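Local coordinates for mandelate racemase/muconate lactonizing protein (Paenibacillus sp., PDB 3V5C) that probably dehydrates galacturonate with the help of magnesium, as an enolase-superfamily enzyme of the mandelate racemase type, at residues Pro129-His141 against Gln164-Met178. The protein carries 1 engineered substitution. Residues are numbered along the deposited sequence; the frame is centred on the assembly and turned at random.
Sequences PCYDTSLYFDDLH and QRHFKIKVGRGGRHM
The ring of Phe-137 drops into a hollow shaped by the turn that follows strand 167-170. Arg-173 CG sits over the centre of one ring face, 3.5 Å from the centroid, while the carbonyl oxygens of Lys-170 and Val-171 and CD2 of His-177 line the edge near its plane. The arginine runs extended past the ring in the opposite direction, and its guanidinium, tilted 39° to the ring, lays one face against CD1. That reach ends side-on at Asp-139: NH1 bonds to OD1 at 2.8 Å, close to the guanidinium plane, and NE to OD2 at 3.1 Å, on a syn lone pair. With alanine in place of Arg-173, the Asp-139 carboxylate would probably be left to its second arginine partner, Arg-186, and one face of Phe-137 stripped of its cover. Farther out, Leu-140 pushes CD1 against His-177 CB and CD2 against Met-178 CG.

The strands run parallel, with Asp-132 N bonding to His-166 O and Lys-168 N to Asp-132 O. On one side of the sheet Leu-135 CD1 nestles between Phe-167 CB and Ile-169 CG1. On the other, Lys-170, bent at chi2 and chi4, rides beside Tyr-136 with CE over its ring, 3.9 Å from the centroid. Lys-168 CB lies against CE1 of Tyr-131, and a bend at chi3 (80°) goes with NZ meeting the phenol OH at 2.9 Å. Both lysine ammoniums have acidic partners on other strands of the barrel, Glu-233 and Glu-336 for Lys-168 and Asp-207 for Lys-170.

This is the beta-alpha-beta unit of an enolase-type barrel: helix 145-161 links the two strands and packs on Leu-135, helix 180-198 backs Arg-173, and strands 335-337 and 204-207 extend the sheet beyond strands 126-135 and 167-170 respectively.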
loop_
_atom_site.group_PDB
_atom_site.type_symbol
_atom_site.label_atom_id
_atom_site.label_comp_id
_atom_site.label_asym_id
_atom_site.label_seq_id
_atom_site.Cartn_x
_atom_site.Cartn_y
_atom_site.Cartn_z
ATOM N N PRO A 129 -6.087 8.556 -6.829
ATOM C CA PRO A 129 -7.154 8.144 -5.908
ATOM C C PRO A 129 -6.604 7.439 -4.670
ATOM O O PRO A 129 -5.636 6.698 -4.762
ATOM C CB PRO A 129 -7.973 7.151 -6.744
ATOM C CG PRO A 129 -7.695 7.553 -8.168
ATOM C CD PRO A 129 -6.258 7.984 -8.175
ATOM N N CYS A 130 -7.216 7.666 -3.517
ATOM C CA CYS A 130 -6.857 6.908 -2.331
ATOM C C CYS A 130 -8.111 6.471 -1.604
ATOM O O CYS A 130 -9.213 6.944 -1.898
ATOM C CB CYS A 130 -6.003 7.738 -1.376
ATOM S SG CYS A 130 -6.760 9.286 -0.758
ATOM N N TYR A 131 -7.934 5.565 -0.652
ATOM C CA TYR A 131 -9.034 5.151 0.202
ATOM C C TYR A 131 -8.568 5.006 1.627
ATOM O O TYR A 131 -7.391 4.802 1.907
ATOM C CB TYR A 131 -9.701 3.839 -0.280
ATOM C CG TYR A 131 -8.876 2.560 -0.144
ATOM C CD1 TYR A 131 -8.723 1.929 1.087
ATOM C CD2 TYR A 131 -8.292 1.971 -1.255
ATOM C CE1 TYR A 131 -8.003 0.759 1.210
ATOM C CE2 TYR A 131 -7.573 0.787 -1.150
ATOM C CZ TYR A 131 -7.419 0.192 0.088
ATOM O OH TYR A 131 -6.709 -0.973 0.224
ATOM N N ASP A 132 -9.520 5.167 2.536
ATOM C CA ASP A 132 -9.251 5.143 3.953
ATOM C C ASP A 132 -9.283 3.697 4.417
ATOM O O ASP A 132 -10.345 3.073 4.419
ATOM C CB ASP A 132 -10.345 5.954 4.652
ATOM C CG ASP A 132 -10.153 6.041 6.144
ATOM O OD1 ASP A 132 -9.266 5.361 6.692
ATOM O OD2 ASP A 132 -10.928 6.787 6.788
ATOM N N THR A 133 -8.126 3.167 4.821
ATOM C CA THR A 133 -8.026 1.753 5.193
ATOM C C THR A 133 -8.180 1.472 6.701
ATOM O O THR A 133 -8.016 0.332 7.140
ATOM C CB THR A 133 -6.667 1.188 4.690
ATOM O OG1 THR A 133 -6.730 -0.243 4.607
ATOM C CG2 THR A 133 -5.538 1.604 5.624
ATOM N N SER A 134 -8.556 2.495 7.479
ATOM C CA SER A 134 -8.424 2.441 8.940
ATOM C C SER A 134 -9.654 1.924 9.690
ATOM O O SER A 134 -9.698 2.021 10.916
ATOM C CB SER A 134 -8.067 3.837 9.493
ATOM O OG SER A 134 -9.142 4.753 9.323
ATOM N N LEU A 135 -10.639 1.403 8.974
ATOM C CA LEU A 135 -11.895 0.985 9.611
ATOM C C LEU A 135 -11.833 -0.474 10.110
ATOM O O LEU A 135 -12.405 -1.370 9.506
ATOM C CB LEU A 135 -13.066 1.237 8.659
ATOM C CG LEU A 135 -13.253 2.699 8.243
ATOM C CD1 LEU A 135 -14.367 2.859 7.188
ATOM C CD2 LEU A 135 -13.545 3.553 9.458
ATOM N N TYR A 136 -11.094 -0.677 11.202
ATOM C CA TYR A 136 -10.899 -1.971 11.844
ATOM C C TYR A 136 -12.098 -2.358 12.729
ATOM O O TYR A 136 -13.135 -1.695 12.671
ATOM C CB TYR A 136 -9.553 -1.986 12.606
ATOM C CG TYR A 136 -8.397 -2.256 11.651
ATOM C CD1 TYR A 136 -8.124 -1.378 10.603
ATOM C CD2 TYR A 136 -7.629 -3.410 11.762
ATOM C CE1 TYR A 136 -7.110 -1.641 9.690
ATOM C CE2 TYR A 136 -6.609 -3.675 10.850
ATOM C CZ TYR A 136 -6.360 -2.785 9.831
ATOM O OH TYR A 136 -5.357 -3.072 8.927
ATOM N N PHE A 137 -11.974 -3.437 13.501
ATOM C CA PHE A 137 -13.068 -3.905 14.356
ATOM C C PHE A 137 -13.101 -3.078 15.633
ATOM O O PHE A 137 -12.934 -3.607 16.740
ATOM C CB PHE A 137 -12.872 -5.364 14.755
ATOM C CG PHE A 137 -12.981 -6.367 13.619
ATOM C CD1 PHE A 137 -13.410 -6.006 12.332
ATOM C CD2 PHE A 137 -12.707 -7.701 13.874
ATOM C CE1 PHE A 137 -13.503 -6.982 11.311
ATOM C CE2 PHE A 137 -12.808 -8.666 12.875
ATOM C CZ PHE A 137 -13.209 -8.314 11.601
ATOM N N ASP A 138 -13.328 -1.782 15.480
ATOM C CA ASP A 138 -13.177 -0.847 16.589
ATOM C C ASP A 138 -14.410 -0.813 17.485
ATOM O O ASP A 138 -14.480 -0.029 18.447
ATOM C CB ASP A 138 -12.892 0.528 16.018
ATOM C CG ASP A 138 -11.622 0.538 15.182
ATOM O OD1 ASP A 138 -10.576 0.086 15.708
ATOM O OD2 ASP A 138 -11.675 0.994 14.023
ATOM N N ASP A 139 -15.352 -1.688 17.157
ATOM C CA ASP A 139 -16.666 -1.764 17.789
ATOM C C ASP A 139 -16.827 -2.969 18.701
ATOM O O ASP A 139 -17.927 -3.202 19.197
ATOM C CB ASP A 139 -17.710 -1.913 16.695
ATOM C CG ASP A 139 -17.453 -3.138 15.831
ATOM O OD1 ASP A 139 -16.394 -3.179 15.185
ATOM O OD2 ASP A 139 -18.285 -4.067 15.818
ATOM N N LEU A 140 -15.773 -3.756 18.903
ATOM C CA LEU A 140 -15.949 -5.055 19.551
ATOM C C LEU A 140 -16.302 -4.956 21.038
ATOM O O LEU A 140 -16.847 -5.908 21.599
ATOM C CB LEU A 140 -14.729 -5.950 19.347
ATOM C CG LEU A 140 -14.475 -6.433 17.918
ATOM C CD1 LEU A 140 -13.254 -7.324 17.910
ATOM C CD2 LEU A 140 -15.681 -7.186 17.395
ATOM N N HIS A 141 -16.005 -3.811 21.655
ATOM C CA HIS A 141 -16.325 -3.587 23.064
ATOM C C HIS A 141 -17.798 -3.245 23.252
ATOM O O HIS A 141 -18.281 -3.192 24.388
ATOM C CB HIS A 141 -15.459 -2.470 23.634
ATOM C CG HIS A 141 -15.673 -1.145 22.980
ATOM N ND1 HIS A 141 -15.237 -0.867 21.701
ATOM C CD2 HIS A 141 -16.245 -0.006 23.439
ATOM C CE1 HIS A 141 -15.553 0.381 21.395
ATOM N NE2 HIS A 141 -16.162 0.927 22.436
ATOM N N GLN A 164 -11.064 12.119 2.936
ATOM C CA GLN A 164 -11.300 10.762 2.421
ATOM C C GLN A 164 -12.722 10.653 1.863
ATOM O O GLN A 164 -13.658 11.196 2.461
ATOM C CB GLN A 164 -11.096 9.704 3.510
ATOM C CG GLN A 164 -9.669 9.622 4.071
ATOM C CD GLN A 164 -8.634 9.177 3.044
ATOM O OE1 GLN A 164 -8.939 8.431 2.109
ATOM N NE2 GLN A 164 -7.398 9.642 3.219
ATOM N N ARG A 165 -12.880 9.973 0.727
ATOM C CA ARG A 165 -14.198 9.762 0.126
ATOM C C ARG A 165 -14.519 8.280 -0.093
ATOM O O ARG A 165 -15.673 7.904 -0.333
ATOM C CB ARG A 165 -14.303 10.522 -1.206
ATOM C CG ARG A 165 -14.210 12.047 -1.052
ATOM C CD ARG A 165 -15.426 12.602 -0.300
ATOM N NE ARG A 165 -15.382 14.061 -0.131
ATOM C CZ ARG A 165 -14.882 14.677 0.941
ATOM N NH1 ARG A 165 -14.358 13.975 1.948
ATOM N NH2 ARG A 165 -14.902 16.009 1.011
ATOM N N HIS A 166 -13.480 7.454 -0.030
ATOM C CA HIS A 166 -13.592 6.019 -0.288
ATOM C C HIS A 166 -13.069 5.269 0.905
ATOM O O HIS A 166 -12.094 5.703 1.533
ATOM C CB HIS A 166 -12.767 5.684 -1.527
ATOM C CG HIS A 166 -13.015 6.632 -2.652
ATOM N ND1 HIS A 166 -14.256 6.776 -3.232
ATOM C CD2 HIS A 166 -12.200 7.513 -3.279
ATOM C CE1 HIS A 166 -14.195 7.695 -4.177
ATOM N NE2 HIS A 166 -12.957 8.151 -4.235
ATOM N N PHE A 167 -13.688 4.126 1.199
ATOM C CA PHE A 167 -13.447 3.470 2.480
ATOM C C PHE A 167 -13.351 1.962 2.360
ATOM O O PHE A 167 -14.177 1.342 1.705
ATOM C CB PHE A 167 -14.564 3.836 3.466
ATOM C CG PHE A 167 -14.685 5.314 3.714
ATOM C CD1 PHE A 167 -15.509 6.100 2.913
ATOM C CD2 PHE A 167 -13.950 5.920 4.728
ATOM C CE1 PHE A 167 -15.609 7.501 3.133
ATOM C CE2 PHE A 167 -14.043 7.306 4.955
ATOM C CZ PHE A 167 -14.870 8.089 4.154
ATOM N N LYS A 168 -12.355 1.386 3.030
ATOM C CA LYS A 168 -12.248 -0.066 3.108
ATOM C C LYS A 168 -12.596 -0.493 4.513
ATOM O O LYS A 168 -11.972 -0.076 5.486
ATOM C CB LYS A 168 -10.857 -0.580 2.725
ATOM C CG LYS A 168 -10.842 -2.112 2.620
ATOM C CD LYS A 168 -9.615 -2.624 1.871
ATOM C CE LYS A 168 -8.379 -2.647 2.773
ATOM N NZ LYS A 168 -7.183 -3.192 1.989
ATOM N N ILE A 169 -13.603 -1.346 4.598
ATOM C CA ILE A 169 -14.172 -1.753 5.861
ATOM C C ILE A 169 -13.744 -3.175 6.187
ATOM O O ILE A 169 -13.918 -4.073 5.377
ATOM C CB ILE A 169 -15.703 -1.697 5.775
ATOM C CG1 ILE A 169 -16.152 -0.284 5.380
ATOM C CG2 ILE A 169 -16.306 -2.131 7.119
ATOM C CD1 ILE A 169 -17.540 -0.236 4.764
ATOM N N LYS A 170 -13.134 -3.373 7.352
ATOM C CA LYS A 170 -12.815 -4.719 7.782
ATOM C C LYS A 170 -14.099 -5.467 8.101
ATOM O O LYS A 170 -14.978 -4.934 8.785
ATOM C CB LYS A 170 -11.880 -4.707 8.988
ATOM C CG LYS A 170 -10.482 -4.156 8.690
ATOM C CD LYS A 170 -9.691 -5.179 7.883
ATOM C CE LYS A 170 -8.269 -4.719 7.632
ATOM N NZ LYS A 170 -8.197 -3.953 6.373
ATOM N N VAL A 171 -14.208 -6.692 7.592
ATOM C CA VAL A 171 -15.312 -7.574 7.957
ATOM C C VAL A 171 -14.728 -8.938 8.362
ATOM O O VAL A 171 -13.508 -9.111 8.401
ATOM C CB VAL A 171 -16.363 -7.690 6.825
ATOM C CG1 VAL A 171 -16.940 -6.316 6.497
ATOM C CG2 VAL A 171 -15.733 -8.336 5.567
ATOM N N GLY A 172 -15.587 -9.896 8.696
ATOM C CA GLY A 172 -15.117 -11.157 9.247
ATOM C C GLY A 172 -15.182 -11.280 10.756
ATOM O O GLY A 172 -14.499 -12.123 11.362
ATOM N N ARG A 173 -16.000 -10.444 11.387
ATOM C CA ARG A 173 -16.020 -10.435 12.842
ATOM C C ARG A 173 -16.352 -11.814 13.433
ATOM O O ARG A 173 -15.854 -12.167 14.507
ATOM C CB ARG A 173 -17.026 -9.398 13.324
ATOM C CG ARG A 173 -16.554 -7.976 13.147
ATOM C CD ARG A 173 -17.761 -7.029 13.300
ATOM N NE ARG A 173 -17.275 -5.664 13.344
ATOM C CZ ARG A 173 -16.840 -5.007 12.277
ATOM N NH1 ARG A 173 -16.359 -3.777 12.411
ATOM N NH2 ARG A 173 -16.889 -5.580 11.075
ATOM N N GLY A 174 -17.173 -12.592 12.727
ATOM C CA GLY A 174 -17.570 -13.909 13.199
ATOM C C GLY A 174 -16.556 -15.034 12.989
ATOM O O GLY A 174 -16.770 -16.145 13.458
ATOM N N GLY A 175 -15.448 -14.778 12.294
ATOM C CA GLY A 175 -14.478 -15.839 12.084
ATOM C C GLY A 175 -13.718 -16.207 13.348
ATOM O O GLY A 175 -13.398 -17.370 13.597
ATOM N N ARG A 176 -13.412 -15.199 14.158
ATOM C CA ARG A 176 -12.636 -15.418 15.363
ATOM C C ARG A 176 -13.172 -14.634 16.568
ATOM O O ARG A 176 -13.363 -15.210 17.633
ATOM C CB ARG A 176 -11.171 -15.044 15.125
ATOM C CG ARG A 176 -10.335 -15.180 16.371
ATOM C CD ARG A 176 -8.862 -14.944 16.115
ATOM N NE ARG A 176 -8.120 -15.218 17.341
ATOM C CZ ARG A 176 -6.829 -14.967 17.530
ATOM N NH1 ARG A 176 -6.090 -14.418 16.570
ATOM N NH2 ARG A 176 -6.275 -15.271 18.696
ATOM N N HIS A 177 -13.413 -13.333 16.412
ATOM C CA HIS A 177 -13.614 -12.470 17.581
ATOM C C HIS A 177 -15.031 -12.381 18.169
ATOM O O HIS A 177 -15.200 -11.997 19.332
ATOM C CB HIS A 177 -13.090 -11.059 17.304
ATOM C CG HIS A 177 -11.649 -11.020 16.895
ATOM N ND1 HIS A 177 -10.619 -11.339 17.756
ATOM C CD2 HIS A 177 -11.066 -10.697 15.716
ATOM C CE1 HIS A 177 -9.466 -11.222 17.121
ATOM N NE2 HIS A 177 -9.711 -10.843 15.882
ATOM N N MET A 178 -16.034 -12.689 17.357
ATOM C CA MET A 178 -17.429 -12.715 17.790
ATOM C C MET A 178 -18.029 -14.034 17.348
ATOM O O MET A 178 -17.486 -14.691 16.471
ATOM C CB MET A 178 -18.226 -11.590 17.122
ATOM C CG MET A 178 -17.854 -10.174 17.512
ATOM S SD MET A 178 -18.979 -9.000 16.748
ATOM C CE MET A 178 -20.528 -9.411 17.582
HETATM O O HOH W 1 -10.617 8.533 -0.049
HETATM O O HOH W 2 -5.937 -2.287 6.417
HETATM O O HOH W 3 -9.630 -1.695 6.050
HETATM O O HOH W 4 -15.029 -2.510 10.264
#